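Local coordinates for protein PfkB family carbohydrate kinase (Listeria grayi DSM 20601, PDB 4GM6) that probably phosphorylates a sugar or sugar acid as a carbohydrate kinase of the PfkB family, although its exact substrate is not established, at residues I175-M189 and Y205-A217. Numbering follows the deposited sequence.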
ATOM      1  N   ILE C 175      -9.340  44.843  -2.886  1.00 63.99           N
ATOM      2  CA  ILE C 175      -9.293  45.443  -1.562  1.00 67.54           C
ATOM      3  C   ILE C 175      -9.868  46.875  -1.565  1.00 64.42           C
ATOM      4  O   ILE C 175     -10.622  47.221  -0.666  1.00 75.39           O
ATOM      5  CB  ILE C 175      -7.852  45.476  -1.014  1.00 70.31           C
ATOM      6  CG1 ILE C 175      -7.346  44.051  -0.776  1.00 64.26           C
ATOM      7  CG2 ILE C 175      -7.784  46.315   0.263  1.00 70.82           C
ATOM      8  CD1 ILE C 175      -5.832  43.930  -0.716  1.00 66.95           C
ATOM      9  N   ARG C 176      -9.503  47.712  -2.532  1.00 72.74           N
ATOM     10  CA  ARG C 176     -10.059  49.071  -2.580  1.00 79.91           C
ATOM     11  C   ARG C 176     -11.558  49.080  -2.794  1.00 86.76           C
ATOM     12  O   ARG C 176     -12.258  49.773  -2.100  1.00 96.92           O
ATOM     13  CB  ARG C 176      -9.357  49.937  -3.620  1.00 99.11           C
ATOM     14  CG  ARG C 176      -8.004  50.441  -3.184  1.00 83.44           C
ATOM     15  CD  ARG C 176      -7.363  51.304  -4.227  1.00 98.45           C
ATOM     16  NE  ARG C 176      -5.953  51.510  -3.958  1.00106.58           N
ATOM     17  CZ  ARG C 176      -5.048  51.705  -4.898  1.00112.38           C
ATOM     18  NH1 ARG C 176      -5.407  51.715  -6.160  1.00108.36           N
ATOM     19  NH2 ARG C 176      -3.787  51.875  -4.580  1.00113.72           N
ATOM     20  N   GLU C 177     -12.064  48.262  -3.705  1.00 78.00           N
ATOM     21  CA  GLU C 177     -13.506  48.182  -3.902  1.00 81.46           C
ATOM     22  C   GLU C 177     -14.104  47.680  -2.583  1.00 74.38           C
ATOM     23  O   GLU C 177     -15.042  48.270  -2.026  1.00 81.28           O
ATOM     24  CB  GLU C 177     -13.839  47.234  -5.067  1.00 76.85           C
ATOM     25  CG  GLU C 177     -15.322  46.960  -5.253  1.00 80.29           C
ATOM     26  CD  GLU C 177     -16.095  48.107  -5.915  1.00106.09           C
ATOM     27  OE1 GLU C 177     -15.658  49.294  -5.803  1.00 94.78           O
ATOM     28  OE2 GLU C 177     -17.153  47.815  -6.547  1.00104.57           O
ATOM     29  N   ALA C 178     -13.536  46.579  -2.073  1.00 73.66           N
ATOM     30  CA  ALA C 178     -13.989  46.002  -0.776  1.00 70.64           C
ATOM     31  C   ALA C 178     -14.071  47.117   0.368  1.00 71.77           C
ATOM     32  O   ALA C 178     -15.157  47.310   1.017  1.00 79.56           O
ATOM     33  CB  ALA C 178     -13.085  44.812  -0.298  1.00 67.87           C
ATOM     34  N   LYS C 179     -12.968  47.856   0.564  1.00 77.14           N
ATOM     35  CA  LYS C 179     -12.907  48.883   1.607  1.00 84.24           C
ATOM     36  C   LYS C 179     -14.013  49.964   1.475  1.00 99.39           C
ATOM     37  O   LYS C 179     -14.587  50.403   2.484  1.00 89.18           O
ATOM     38  CB  LYS C 179     -11.521  49.520   1.667  1.00 83.77           C
ATOM     39  CG  LYS C 179     -10.504  48.697   2.473  1.00 86.28           C
ATOM     40  CD  LYS C 179      -9.091  49.272   2.377  1.00 89.98           C
ATOM     41  CE  LYS C 179      -9.025  50.676   3.009  1.00 97.30           C
ATOM     42  NZ  LYS C 179      -9.220  50.683   4.500  1.00 86.00           N
ATOM     43  N   ARG C 180     -14.313  50.336   0.234  1.00 91.48           N
ATOM     44  CA  ARG C 180     -15.432  51.279  -0.011  1.00 97.79           C
ATOM     45  C   ARG C 180     -16.734  50.724   0.529  1.00107.39           C
ATOM     46  O   ARG C 180     -17.552  51.467   1.100  1.00 96.26           O
ATOM     47  CB  ARG C 180     -15.597  51.559  -1.502  1.00102.61           C
ATOM     48  CG  ARG C 180     -14.552  52.418  -2.114  1.00114.40           C
ATOM     49  CD  ARG C 180     -14.949  52.820  -3.555  1.00112.53           C
ATOM     50  NE  ARG C 180     -13.840  53.448  -4.297  1.00122.68           N
ATOM     51  CZ  ARG C 180     -12.982  52.775  -5.103  1.00123.00           C
ATOM     52  NH1 ARG C 180     -13.100  51.440  -5.282  1.00 90.23           N
ATOM     53  NH2 ARG C 180     -12.005  53.391  -5.733  1.00110.09           N
ATOM     54  N   ASN C 181     -16.928  49.407   0.342  1.00 90.95           N
ATOM     55  CA  ASN C 181     -18.175  48.779   0.752  1.00 97.76           C
ATOM     56  C   ASN C 181     -18.218  48.417   2.241  1.00102.17           C
ATOM     57  O   ASN C 181     -19.130  47.729   2.720  1.00102.15           O
ATOM     58  CB  ASN C 181     -18.453  47.547  -0.119  1.00 90.16           C
ATOM     59  CG  ASN C 181     -18.668  47.865  -1.592  1.00 92.89           C
ATOM     60  OD1 ASN C 181     -19.609  48.541  -1.945  1.00 94.92           O
ATOM     61  ND2 ASN C 181     -17.799  47.319  -2.475  1.00115.49           N
ATOM     62  N   GLY C 182     -17.186  48.859   2.981  1.00 93.39           N
ATOM     63  CA  GLY C 182     -17.141  48.654   4.433  1.00 90.43           C
ATOM     64  C   GLY C 182     -16.628  47.282   4.886  1.00105.38           C
ATOM     65  O   GLY C 182     -16.809  46.879   6.046  1.00 95.29           O
ATOM     66  N   ILE C 183     -15.980  46.568   3.972  1.00 80.50           N
ATOM     67  CA  ILE C 183     -15.469  45.230   4.282  1.00 81.27           C
ATOM     68  C   ILE C 183     -14.091  45.249   4.931  1.00 77.42           C
ATOM     69  O   ILE C 183     -13.232  46.065   4.539  1.00 75.53           O
ATOM     70  CB  ILE C 183     -15.390  44.365   3.018  1.00 72.60           C
ATOM     71  CG1 ILE C 183     -16.802  44.071   2.534  1.00 72.82           C
ATOM     72  CG2 ILE C 183     -14.594  43.053   3.288  1.00 74.09           C
ATOM     73  CD1 ILE C 183     -16.833  43.549   1.138  1.00 77.77           C
ATOM     74  N   LYS C 184     -13.895  44.362   5.956  1.00 75.31           N
ATOM     75  CA  LYS C 184     -12.609  44.264   6.634  1.00 74.67           C
ATOM     76  C   LYS C 184     -11.576  43.581   5.745  1.00 73.31           C
ATOM     77  O   LYS C 184     -11.913  42.731   4.911  1.00 62.95           O
ATOM     78  CB  LYS C 184     -12.773  43.515   7.956  1.00 69.65           C
ATOM     79  CG  LYS C 184     -13.752  44.206   8.891  1.00 74.26           C
ATOM     80  CD  LYS C 184     -13.302  45.646   9.141  1.00 71.30           C
ATOM     81  CE  LYS C 184     -13.901  46.187  10.430  1.00 79.48           C
ATOM     82  NZ  LYS C 184     -13.221  47.456  10.801  1.00 80.65           N
ATOM     83  N   ILE C 185     -10.314  43.963   5.915  1.00 74.91           N
ATOM     84  CA  ILE C 185      -9.243  43.406   5.095  1.00 66.60           C
ATOM     85  C   ILE C 185      -8.285  42.547   5.924  1.00 59.80           C
ATOM     86  O   ILE C 185      -7.648  43.029   6.865  1.00 63.45           O
ATOM     87  CB  ILE C 185      -8.486  44.526   4.353  1.00 72.46           C
ATOM     88  CG1 ILE C 185      -9.502  45.418   3.599  1.00 73.26           C
ATOM     89  CG2 ILE C 185      -7.454  43.942   3.387  1.00 60.19           C
ATOM     90  CD1 ILE C 185     -10.444  44.681   2.692  1.00 63.43           C
ATOM     91  N   SER C 186      -8.212  41.271   5.572  1.00 56.47           N
ATOM     92  CA  SER C 186      -7.291  40.322   6.200  1.00 53.23           C
ATOM     93  C   SER C 186      -6.141  40.031   5.257  1.00 53.66           C
ATOM     94  O   SER C 186      -6.349  39.602   4.117  1.00 47.45           O
ATOM     95  CB  SER C 186      -8.003  39.011   6.522  1.00 57.83           C
ATOM     96  OG  SER C 186      -7.065  38.004   6.883  1.00 50.05           O
ATOM     97  N   PHE C 187      -4.924  40.247   5.741  1.00 55.87           N
ATOM     98  CA  PHE C 187      -3.737  40.029   4.922  1.00 53.00           C
ATOM     99  C   PHE C 187      -2.733  39.142   5.638  1.00 54.61           C
ATOM    100  O   PHE C 187      -2.445  39.323   6.822  1.00 62.53           O
ATOM    101  CB  PHE C 187      -3.098  41.377   4.533  1.00 61.32           C
ATOM    102  CG  PHE C 187      -1.995  41.252   3.519  1.00 53.58           C
ATOM    103  CD1 PHE C 187      -2.299  40.793   2.225  1.00 52.16           C
ATOM    104  CD2 PHE C 187      -0.664  41.562   3.847  1.00 55.02           C
ATOM    105  CE1 PHE C 187      -1.292  40.678   1.284  1.00 55.99           C
ATOM    106  CE2 PHE C 187       0.344  41.454   2.908  1.00 65.22           C
ATOM    107  CZ  PHE C 187       0.041  41.012   1.633  1.00 65.81           C
ATOM    108  N   ASP C 188      -2.222  38.160   4.905  1.00 56.89           N
ATOM    109  CA  ASP C 188      -1.237  37.239   5.418  1.00 44.93           C
ATOM    110  C   ASP C 188       0.080  37.526   4.678  1.00 45.68           C
ATOM    111  O   ASP C 188       0.196  37.217   3.489  1.00 50.73           O
ATOM    112  CB  ASP C 188      -1.741  35.817   5.124  1.00 53.78           C
ATOM    113  CG  ASP C 188      -0.759  34.742   5.525  1.00 49.98           C
ATOM    114  OD1 ASP C 188       0.259  35.070   6.175  1.00 52.67           O
ATOM    115  OD2 ASP C 188      -1.015  33.560   5.179  1.00 58.66           O
ATOM    116  N   MET C 189       1.061  38.122   5.366  1.00 48.15           N
ATOM    117  CA  MET C 189       2.343  38.469   4.730  1.00 48.42           C
ATOM    118  C   MET C 189       2.881  37.299   3.895  1.00 55.97           C
ATOM    119  O   MET C 189       3.162  37.445   2.707  1.00 59.61           O
ATOM    120  CB  MET C 189       3.392  38.827   5.782  1.00 54.15           C
ATOM    121  CG  MET C 189       2.995  39.967   6.702  1.00 73.98           C
ATOM    122  SD  MET C 189       3.208  41.579   5.927  1.00 70.42           S
ATOM    123  CE  MET C 189       4.986  41.803   6.001  1.00 68.50           C
ATOM    124  N   TYR C 205       4.670  44.986  -0.464  1.00 72.85           N
ATOM    125  CA  TYR C 205       4.077  45.067   0.869  1.00 81.00           C
ATOM    126  C   TYR C 205       3.737  46.521   1.249  1.00 77.16           C
ATOM    127  O   TYR C 205       2.709  46.788   1.885  1.00 76.72           O
ATOM    128  CB  TYR C 205       5.001  44.421   1.918  1.00 64.01           C
ATOM    129  CG  TYR C 205       5.082  42.906   1.846  1.00 62.22           C
ATOM    130  CD1 TYR C 205       3.932  42.136   1.710  1.00 65.13           C
ATOM    131  CD2 TYR C 205       6.304  42.242   1.944  1.00 58.69           C
ATOM    132  CE1 TYR C 205       3.995  40.755   1.649  1.00 57.78           C
ATOM    133  CE2 TYR C 205       6.372  40.853   1.888  1.00 55.45           C
ATOM    134  CZ  TYR C 205       5.214  40.118   1.738  1.00 53.86           C
ATOM    135  OH  TYR C 205       5.260  38.733   1.690  1.00 59.54           O
ATOM    136  N   GLN C 206       4.581  47.467   0.849  1.00 70.89           N
ATOM    137  CA  GLN C 206       4.330  48.866   1.198  1.00 80.84           C
ATOM    138  C   GLN C 206       3.050  49.408   0.562  1.00 80.85           C
ATOM    139  O   GLN C 206       2.463  50.384   1.089  1.00 79.52           O
ATOM    140  CB  GLN C 206       5.531  49.754   0.862  1.00 81.50           C
ATOM    141  CG  GLN C 206       6.718  49.515   1.787  1.00 90.04           C
ATOM    142  CD  GLN C 206       7.881  50.438   1.481  1.00107.66           C
ATOM    143  OE1 GLN C 206       8.212  50.670   0.317  1.00128.38           O
ATOM    144  NE2 GLN C 206       8.511  50.971   2.529  1.00 92.25           N
ATOM    145  N   GLN C 207       2.593  48.748  -0.545  1.00 77.72           N
ATOM    146  CA  GLN C 207       1.336  49.133  -1.165  1.00 85.97           C
ATOM    147  C   GLN C 207       0.138  48.511  -0.436  1.00 74.30           C
ATOM    148  O   GLN C 207      -0.902  49.137  -0.302  1.00 84.79           O
ATOM    149  CB  GLN C 207       1.286  48.708  -2.648  1.00 82.47           C
ATOM    150  CG  GLN C 207       2.492  49.184  -3.471  1.00118.63           C
ATOM    151  CD  GLN C 207       2.449  48.648  -4.886  1.00108.25           C
ATOM    152  OE1 GLN C 207       1.398  48.644  -5.527  1.00102.16           O
ATOM    153  NE2 GLN C 207       3.593  48.187  -5.377  1.00 94.99           N
ATOM    154  N   LEU C 208       0.287  47.272   0.028  1.00 66.97           N
ATOM    155  CA  LEU C 208      -0.813  46.529   0.687  1.00 64.68           C
ATOM    156  C   LEU C 208      -1.087  46.971   2.109  1.00 72.79           C
ATOM    157  O   LEU C 208      -2.220  47.255   2.438  1.00 72.80           O
ATOM    158  CB  LEU C 208      -0.550  45.019   0.702  1.00 73.77           C
ATOM    159  CG  LEU C 208      -0.635  44.382  -0.644  1.00 90.50           C
ATOM    160  CD1 LEU C 208      -2.076  43.996  -0.950  1.00 79.08           C
ATOM    161  CD2 LEU C 208      -0.040  45.272  -1.787  1.00 72.65           C
ATOM    162  N   LEU C 209      -0.043  47.037   2.942  1.00 67.97           N
ATOM    163  CA  LEU C 209      -0.201  47.276   4.401  1.00 80.83           C
ATOM    164  C   LEU C 209      -1.070  48.480   4.838  1.00 85.38           C
ATOM    165  O   LEU C 209      -1.901  48.347   5.739  1.00 81.76           O
ATOM    166  CB  LEU C 209       1.166  47.363   5.114  1.00 85.32           C
ATOM    167  CG  LEU C 209       1.970  46.053   5.067  1.00 75.94           C
ATOM    168  CD1 LEU C 209       3.341  46.256   5.700  1.00 79.30           C
ATOM    169  CD2 LEU C 209       1.225  44.911   5.749  1.00 69.51           C
ATOM    170  N   PRO C 210      -0.875  49.642   4.217  1.00 76.82           N
ATOM    171  CA  PRO C 210      -1.745  50.819   4.574  1.00 77.74           C
ATOM    172  C   PRO C 210      -3.235  50.499   4.425  1.00 74.85           C
ATOM    173  O   PRO C 210      -4.101  51.234   4.939  1.00 78.68           O
ATOM    174  CB  PRO C 210      -1.329  51.838   3.555  1.00 78.98           C
ATOM    175  CG  PRO C 210       0.080  51.462   3.182  1.00 79.56           C
ATOM    176  CD  PRO C 210       0.183  49.950   3.242  1.00 72.94           C
ATOM    177  N   LEU C 211      -3.513  49.391   3.736  1.00 76.14           N
ATOM    178  CA  LEU C 211      -4.873  48.973   3.395  1.00 80.01           C
ATOM    179  C   LEU C 211      -5.439  47.831   4.236  1.00 71.09           C
ATOM    180  O   LEU C 211      -6.562  47.369   3.975  1.00 76.95           O
ATOM    181  CB  LEU C 211      -4.912  48.503   1.932  1.00 68.24           C
ATOM    182  CG  LEU C 211      -4.761  49.562   0.855  1.00 70.81           C
ATOM    183  CD1 LEU C 211      -5.247  48.973  -0.468  1.00 74.32           C
ATOM    184  CD2 LEU C 211      -5.555  50.820   1.233  1.00 71.60           C
ATOM    185  N   VAL C 212      -4.667  47.347   5.225  1.00 70.09           N
ATOM    186  CA  VAL C 212      -5.052  46.137   5.980  1.00 63.82           C
ATOM    187  C   VAL C 212      -5.655  46.383   7.388  1.00 70.53           C
ATOM    188  O   VAL C 212      -5.264  47.315   8.104  1.00 69.83           O
ATOM    189  CB  VAL C 212      -3.857  45.168   6.095  1.00 61.56           C
ATOM    190  CG1 VAL C 212      -4.211  43.992   7.004  1.00 62.01           C
ATOM    191  CG2 VAL C 212      -3.419  44.681   4.706  1.00 61.37           C
ATOM    192  N   ASP C 213      -6.607  45.535   7.776  1.00 68.77           N
ATOM    193  CA  ASP C 213      -7.238  45.608   9.105  1.00 71.66           C
ATOM    194  C   ASP C 213      -6.651  44.578  10.059  1.00 66.84           C
ATOM    195  O   ASP C 213      -6.362  44.875  11.228  1.00 66.91           O
ATOM    196  CB  ASP C 213      -8.734  45.350   8.988  1.00 64.54           C
ATOM    197  CG  ASP C 213      -9.428  46.399   8.171  1.00 70.58           C
ATOM    198  OD1 ASP C 213      -9.416  47.563   8.601  1.00 69.17           O
ATOM    199  OD2 ASP C 213      -9.968  46.062   7.100  1.00 79.75           O
ATOM    200  N   TYR C 214      -6.499  43.363   9.547  1.00 63.91           N
ATOM    201  CA  TYR C 214      -5.971  42.246  10.315  1.00 60.82           C
ATOM    202  C   TYR C 214      -4.767  41.700   9.574  1.00 60.71           C
ATOM    203  O   TYR C 214      -4.900  41.191   8.451  1.00 54.54           O
ATOM    204  CB  TYR C 214      -7.017  41.142  10.433  1.00 60.19           C
ATOM    205  CG  TYR C 214      -8.415  41.616  10.780  1.00 62.82           C
ATOM    206  CD1 TYR C 214      -8.634  42.536  11.806  1.00 70.34           C
ATOM    207  CD2 TYR C 214      -9.519  41.116  10.092  1.00 64.31           C
ATOM    208  CE1 TYR C 214      -9.917  42.958  12.121  1.00 69.83           C
ATOM    209  CE2 TYR C 214     -10.800  41.524  10.404  1.00 59.00           C
ATOM    210  CZ  TYR C 214     -10.997  42.442  11.416  1.00 69.04           C
ATOM    211  OH  TYR C 214     -12.279  42.833  11.714  1.00 67.25           O
ATOM    212  N   CYS C 215      -3.592  41.799  10.199  1.00 57.73           N
ATOM    213  CA  CYS C 215      -2.352  41.377   9.545  1.00 55.24           C
ATOM    214  C   CYS C 215      -1.696  40.182  10.220  1.00 52.84           C
ATOM    215  O   CYS C 215      -1.414  40.219  11.413  1.00 51.44           O
ATOM    216  CB  CYS C 215      -1.350  42.543   9.509  1.00 58.38           C
ATOM    217  SG  CYS C 215       0.146  42.215   8.529  1.00 61.19           S
ATOM    218  N   SER C 216      -1.441  39.122   9.455  1.00 55.78           N
ATOM    219  CA  SER C 216      -0.606  38.052   9.956  1.00 49.89           C
ATOM    220  C   SER C 216       0.864  38.371   9.710  1.00 51.86           C
ATOM    221  O   SER C 216       1.357  38.257   8.584  1.00 49.49           O
ATOM    222  CB  SER C 216      -0.969  36.711   9.331  1.00 56.10           C
ATOM    223  OG  SER C 216      -0.182  35.708   9.933  1.00 47.92           O
ATOM    224  N   ALA C 217       1.557  38.803  10.761  1.00 52.91           N
ATOM    225  CA  ALA C 217       2.956  39.193  10.625  1.00 55.25           C
ATOM    226  C   ALA C 217       3.742  38.823  11.871  1.00 63.51           C
ATOM    227  O   ALA C 217       3.266  39.023  12.995  1.00 52.85           O
ATOM    228  CB  ALA C 217       3.080  40.687  10.326  1.00 54.62           C
TER
HETATM  229  O   HOH W   1      -8.653  48.199   5.374  1.00 55.78           O
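The ring of Phe187 has Leu208 CB over one face, offset toward the rim, and Tyr205 CD1 at its edge, 3.8 Å from Phe187 CE2; the two side chains cross at about a right angle. Met189 CE sits over the centre of one face of the Tyr205 ring, a CH-pi contact 4.2 Å from the centroid, and its sulfur completes a Met-aromatic pair at longer range. The Tyr214 ring has Asp213 CB over one face, toward the rim, and Ser186 CB at its edge. Helix 198-208 is thus seated on the sheet in a right-handed beta-alpha-beta crossover, within the Rossmann-like core of a PfkB (ribokinase-like) fold. CG anti to the backbone N (chi1 -171°) swings the Phe187 ring toward the C-terminal end of its strand, where Tyr205 meets it. Val212 CG2 packs tightly on Phe187 CB at 3.3 Å. Leu208 and Leu211 carry the apolar layer onto Ile175 of helix 165-180. Strands 184-188 and 214-216 run parallel, joined by Tyr214 N to Ile185 O, Phe187 N to Tyr214 O and Ser216 N to Phe187 O; Ile185 O also accepts Asp213 N. On the sheet face away from Phe187, Ser186 OG is hydrogen-bonded to His155 ND1, and aliphatic Lys184 crosses the Tyr214 ring obliquely, CG 3.5 Å from Tyr214 OH. At the strands' N-terminal end, Asp213 OD2 accepts Ile185 N, modelled at a doubtful 2.4 Å, and a water shared with Leu211 O and Lys179 NZ. At the C-terminal end, Met189 N hydrogen-bonds Ser216 O, while Tyr205 OH donates to Met189 O at 2.7 Å, from 50° above the carbonyl plane.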